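Transcriptional regulator (Streptococcus thermophilus LMD-9, PDB 5JUF) probably senses a competence pheromone through its tetratricopeptide-type helical domain and, through its helix-turn-helix domain, activates transcription of competence genes. Local coordinates at residues I196-D200 / A235-S240; Y78-K82 / E119-L123. All coordinates share one frame; numbering follows the deposited sequence.

Interaction 1 (I196-D200 / A235-S240)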
# COMPACT_ATOMS: atom_id res chain seq x y z
N ILE A 196 -9.35 -0.13 12.96
CA ILE A 196 -9.12 1.30 12.75
C ILE A 196 -8.76 1.89 14.10
O ILE A 196 -9.58 1.91 15.01
CB ILE A 196 -10.36 1.98 12.16
CG1 ILE A 196 -10.81 1.26 10.89
CG2 ILE A 196 -10.08 3.45 11.88
CD1 ILE A 196 -12.24 1.63 10.46
N TRP A 197 -7.52 2.35 14.25
CA TRP A 197 -7.06 2.98 15.49
C TRP A 197 -6.83 4.46 15.23
O TRP A 197 -7.50 5.06 14.37
CB TRP A 197 -5.83 2.24 16.00
CG TRP A 197 -6.16 1.14 16.95
CD1 TRP A 197 -6.78 -0.05 16.66
CD2 TRP A 197 -5.88 1.11 18.35
NE1 TRP A 197 -6.91 -0.81 17.80
CE2 TRP A 197 -6.36 -0.12 18.85
CE3 TRP A 197 -5.26 2.00 19.24
CZ2 TRP A 197 -6.25 -0.48 20.20
CZ3 TRP A 197 -5.15 1.64 20.58
CH2 TRP A 197 -5.64 0.41 21.04
N THR A 198 -5.87 5.05 15.94
CA THR A 198 -5.58 6.48 15.86
C THR A 198 -4.33 6.78 15.04
O THR A 198 -3.70 7.82 15.25
CB THR A 198 -5.43 7.07 17.26
OG1 THR A 198 -4.44 6.33 17.98
CG2 THR A 198 -6.75 6.98 18.01
N ASP A 199 -3.95 5.88 14.14
CA ASP A 199 -2.78 6.07 13.29
C ASP A 199 -3.29 6.66 11.98
O ASP A 199 -3.81 5.94 11.12
CB ASP A 199 -2.03 4.75 13.10
CG ASP A 199 -0.76 4.89 12.26
OD1 ASP A 199 -0.54 5.95 11.64
OD2 ASP A 199 0.02 3.92 12.20
N ASP A 200 -3.16 7.98 11.82
CA ASP A 200 -3.68 8.66 10.63
C ASP A 200 -2.98 8.19 9.37
O ASP A 200 -3.59 8.17 8.30
CB ASP A 200 -3.52 10.17 10.76
CG ASP A 200 -4.42 10.77 11.81
OD1 ASP A 200 -5.44 10.14 12.18
OD2 ASP A 200 -4.11 11.88 12.27
N ALA A 235 -16.11 4.96 8.54
CA ALA A 235 -15.52 4.84 9.87
C ALA A 235 -14.09 5.38 9.89
O ALA A 235 -13.69 6.04 10.85
CB ALA A 235 -15.55 3.38 10.33
N VAL A 236 -13.30 5.08 8.86
CA VAL A 236 -11.97 5.67 8.73
C VAL A 236 -12.07 7.19 8.68
O VAL A 236 -11.30 7.90 9.35
CB VAL A 236 -11.23 5.11 7.50
CG1 VAL A 236 -9.94 5.88 7.26
CG2 VAL A 236 -10.93 3.63 7.66
N ILE A 237 -12.98 7.72 7.86
CA ILE A 237 -13.13 9.17 7.78
C ILE A 237 -13.40 9.76 9.15
O ILE A 237 -12.85 10.80 9.52
CB ILE A 237 -14.25 9.55 6.78
CG1 ILE A 237 -13.76 9.33 5.35
CG2 ILE A 237 -14.71 11.01 7.00
CD1 ILE A 237 -14.87 9.44 4.34
N GLU A 238 -14.24 9.09 9.95
CA GLU A 238 -14.57 9.62 11.27
C GLU A 238 -13.38 9.52 12.22
O GLU A 238 -13.12 10.45 12.99
CB GLU A 238 -15.79 8.89 11.85
CG GLU A 238 -16.26 9.41 13.20
CD GLU A 238 -16.99 10.74 13.09
OE1 GLU A 238 -17.29 11.17 11.96
OE2 GLU A 238 -17.26 11.35 14.15
N LYS A 239 -12.64 8.41 12.17
CA LYS A 239 -11.54 8.24 13.12
C LYS A 239 -10.41 9.24 12.86
O LYS A 239 -9.83 9.78 13.80
CB LYS A 239 -11.00 6.81 13.07
CG LYS A 239 -11.77 5.82 13.92
CD LYS A 239 -11.69 6.16 15.40
CE LYS A 239 -10.30 5.93 15.97
NZ LYS A 239 -10.33 5.78 17.47
N SER A 240 -10.11 9.50 11.59
CA SER A 240 -9.01 10.39 11.23
C SER A 240 -9.47 11.75 10.72
O SER A 240 -8.64 12.52 10.22
CB SER A 240 -8.11 9.71 10.18
OG SER A 240 -7.40 8.63 10.77

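Interaction 2 (Y78-K82 / E119-L123)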
# COMPACT_ATOMS: atom_id res chain seq x y z
N TYR A 78 13.56 9.79 8.68
CA TYR A 78 13.01 9.06 7.54
C TYR A 78 11.51 8.85 7.70
O TYR A 78 10.73 9.10 6.78
CB TYR A 78 13.67 7.70 7.36
CG TYR A 78 12.87 6.84 6.40
CD1 TYR A 78 12.82 7.14 5.05
CD2 TYR A 78 12.13 5.75 6.86
CE1 TYR A 78 12.07 6.37 4.16
CE2 TYR A 78 11.37 4.97 5.99
CZ TYR A 78 11.35 5.30 4.63
OH TYR A 78 10.62 4.54 3.74
N TYR A 79 11.11 8.34 8.87
CA TYR A 79 9.70 8.05 9.11
C TYR A 79 8.88 9.33 9.15
O TYR A 79 7.76 9.37 8.63
CB TYR A 79 9.54 7.26 10.40
CG TYR A 79 10.10 5.86 10.32
CD1 TYR A 79 9.52 4.91 9.48
CD2 TYR A 79 11.20 5.48 11.07
CE1 TYR A 79 10.03 3.63 9.39
CE2 TYR A 79 11.72 4.19 10.98
CZ TYR A 79 11.12 3.28 10.15
OH TYR A 79 11.61 2.01 10.07
N GLU A 80 9.44 10.39 9.76
CA GLU A 80 8.82 11.71 9.71
C GLU A 80 8.51 12.13 8.28
O GLU A 80 7.39 12.55 7.96
CB GLU A 80 9.73 12.73 10.41
CG GLU A 80 9.24 14.17 10.34
CD GLU A 80 10.17 15.17 11.04
OE1 GLU A 80 11.23 14.75 11.57
OE2 GLU A 80 9.82 16.37 11.08
N MET A 81 9.48 11.99 7.37
CA MET A 81 9.25 12.43 5.99
C MET A 81 8.31 11.47 5.26
O MET A 81 7.47 11.91 4.47
CB MET A 81 10.58 12.56 5.24
CG MET A 81 11.52 13.64 5.82
SD MET A 81 13.23 13.58 5.20
CE MET A 81 13.06 14.31 3.56
N LYS A 82 8.43 10.17 5.51
CA LYS A 82 7.52 9.21 4.88
C LYS A 82 6.08 9.47 5.33
O LYS A 82 5.16 9.52 4.50
CB LYS A 82 7.94 7.78 5.21
CG LYS A 82 7.05 6.66 4.63
CD LYS A 82 7.46 5.32 5.26
CE LYS A 82 6.65 4.13 4.76
NZ LYS A 82 6.88 2.93 5.65
N GLU A 119 11.11 -0.96 2.64
CA GLU A 119 10.84 0.47 2.64
C GLU A 119 11.06 1.07 1.26
O GLU A 119 10.27 1.89 0.80
CB GLU A 119 11.71 1.18 3.67
CG GLU A 119 11.35 0.86 5.10
CD GLU A 119 9.96 1.38 5.48
OE1 GLU A 119 9.53 2.40 4.91
OE2 GLU A 119 9.30 0.76 6.34
N LEU A 120 12.16 0.69 0.60
CA LEU A 120 12.39 1.19 -0.75
C LEU A 120 11.25 0.78 -1.68
O LEU A 120 10.82 1.56 -2.53
CB LEU A 120 13.74 0.69 -1.26
CG LEU A 120 14.97 1.17 -0.48
CD1 LEU A 120 16.26 0.43 -0.87
CD2 LEU A 120 15.16 2.66 -0.67
N LEU A 121 10.74 -0.44 -1.53
CA LEU A 121 9.64 -0.87 -2.40
C LEU A 121 8.39 -0.03 -2.15
O LEU A 121 7.69 0.36 -3.10
CB LEU A 121 9.38 -2.35 -2.16
CG LEU A 121 8.51 -3.16 -3.12
CD1 LEU A 121 7.12 -3.18 -2.62
CD2 LEU A 121 8.57 -2.72 -4.59
N THR A 122 8.09 0.25 -0.88
CA THR A 122 7.01 1.16 -0.51
C THR A 122 7.10 2.50 -1.23
O THR A 122 6.10 3.02 -1.73
CB THR A 122 7.04 1.37 1.01
OG1 THR A 122 6.45 0.23 1.64
CG2 THR A 122 6.29 2.62 1.40
N LEU A 123 8.31 3.07 -1.30
CA LEU A 123 8.49 4.34 -2.01
C LEU A 123 8.31 4.16 -3.52
O LEU A 123 7.72 5.03 -4.17
CB LEU A 123 9.87 4.93 -1.69
CG LEU A 123 10.10 5.25 -0.20
CD1 LEU A 123 11.53 5.67 0.06
CD2 LEU A 123 9.13 6.33 0.29
O HOH W 1 10.31 0.27 8.64

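Interaction 1 (I196-D200 / A235-S240)
Ile196 and Val236 open a loop-to-helix contact with their CA atoms 6.6 Å apart, and at its other end the CA atoms of Asp200 and Ser240 are 5.6 Å apart. The setting is the helical tetratricopeptide-type domain: residues 196-199 lie in the loop after helix 181-192, Asp200 begins helix 200-219, and residues 235-240 lie on helix 226-240. Ile196 supplies the apolar part. With CG1 beside its own backbone N (chi1 -54°), its two branches diverge: CD1 reaches Ala235 CB and Val236 CG2, each at 3.7 Å, while CG2 packs 3.6 Å from Lys239 CG. Lys239 bends at chi2 and chi3, which brings its CE to 3.3 Å from Trp197 O. Its ammonium end lies beside the methyl of Thr198, a contact on the exposed side. Farther along, Asn203, about a turn past Asp200 on the same helix, bonds to both Trp197 O and Ser240 OG, tying the loop to helix 226-240. Asp199 caps the start of helix 200-219 through the backbone N of Tyr202. The direct polar link is Ser240 OG donating to Asp200 OD1 at 2.8 Å, which it meets on the anti side, 29° out of the carboxylate plane.

Interaction 2 (Y78-K82 / E119-L123)
Glu119 receives Tyr78 and Lys82 on a single carboxylate oxygen, OE1, in the buried and tightly packed part of this helix pair. Tyr78 OH donates to Glu119 OE1 at 2.7 Å, arriving on the anti side, 18° out of the carboxylate plane; Lys82 NZ donates at 2.8 Å to the syn lone pair of the same Glu119 OE1. The second bond is part of a salt bridge, with a weak supplement from Lys82 NZ to Glu119 OE2 at 3.3 Å. Two donors on different sides of OE1 should fix the carboxylate's rotation, and the nearby ammonium would probably favour its ionised form. The tyrosine ring and the carboxylate stand almost perpendicular, 83° between planes, and OE1 lies at the ring edge. Lys82 bridges the gap with a fully extended chain whose CG is anti to the backbone N, crossing Glu119 at about a right angle. Beside the polar group, Lys82 CE touches Thr122 CG2 at 3.7 Å, while Leu123 CD1 comes to the edge of the Tyr78 ring, 4.2 Å from Tyr78 CE1. Toward Tyr79, which is partly exposed, the contact is looser and water-mediated: one water lies 2.6 Å from Tyr79 OH and donates to Glu119 OE2 at the same distance. The segment axes approach no closer than 12.9 Å, at 22° between their directions, so long side chains span the separation. Segments 78-82 and 119-123 thus run nearly parallel, on helices 76-86 and 117-130 of the tetratricopeptide-type superhelix. Asn161 bonds to both Lys82 NZ and Glu119 OE2, Val107 of helix 94-111 packs on Tyr78, and helix 139-152 covers Leu121 on helix 117-130.

Overall arrangement
Both contacts belong to the same tetratricopeptide-type domain, yet they share no helix: interaction 2 joins helices 76-86 and 117-130, and interaction 1 sets a later interhelical loop, with the first residue of helix 200-219, against helix 226-240. They follow one another along the chain, with centres 21 Å apart and nearest atoms about 9 Å apart, so neither touches the other. Five of the six touching residues in interaction 2 are buried, against one of eight in interaction 1. Chemistry follows place: the buried contact encloses a carboxylate oxygen that takes a lysine salt bridge and a tyrosine hydroxyl, whereas the surface contact combines aliphatic packing with one serine-to-aspartate hydrogen bond. An asparagine outside the segments adds polar bonds in each.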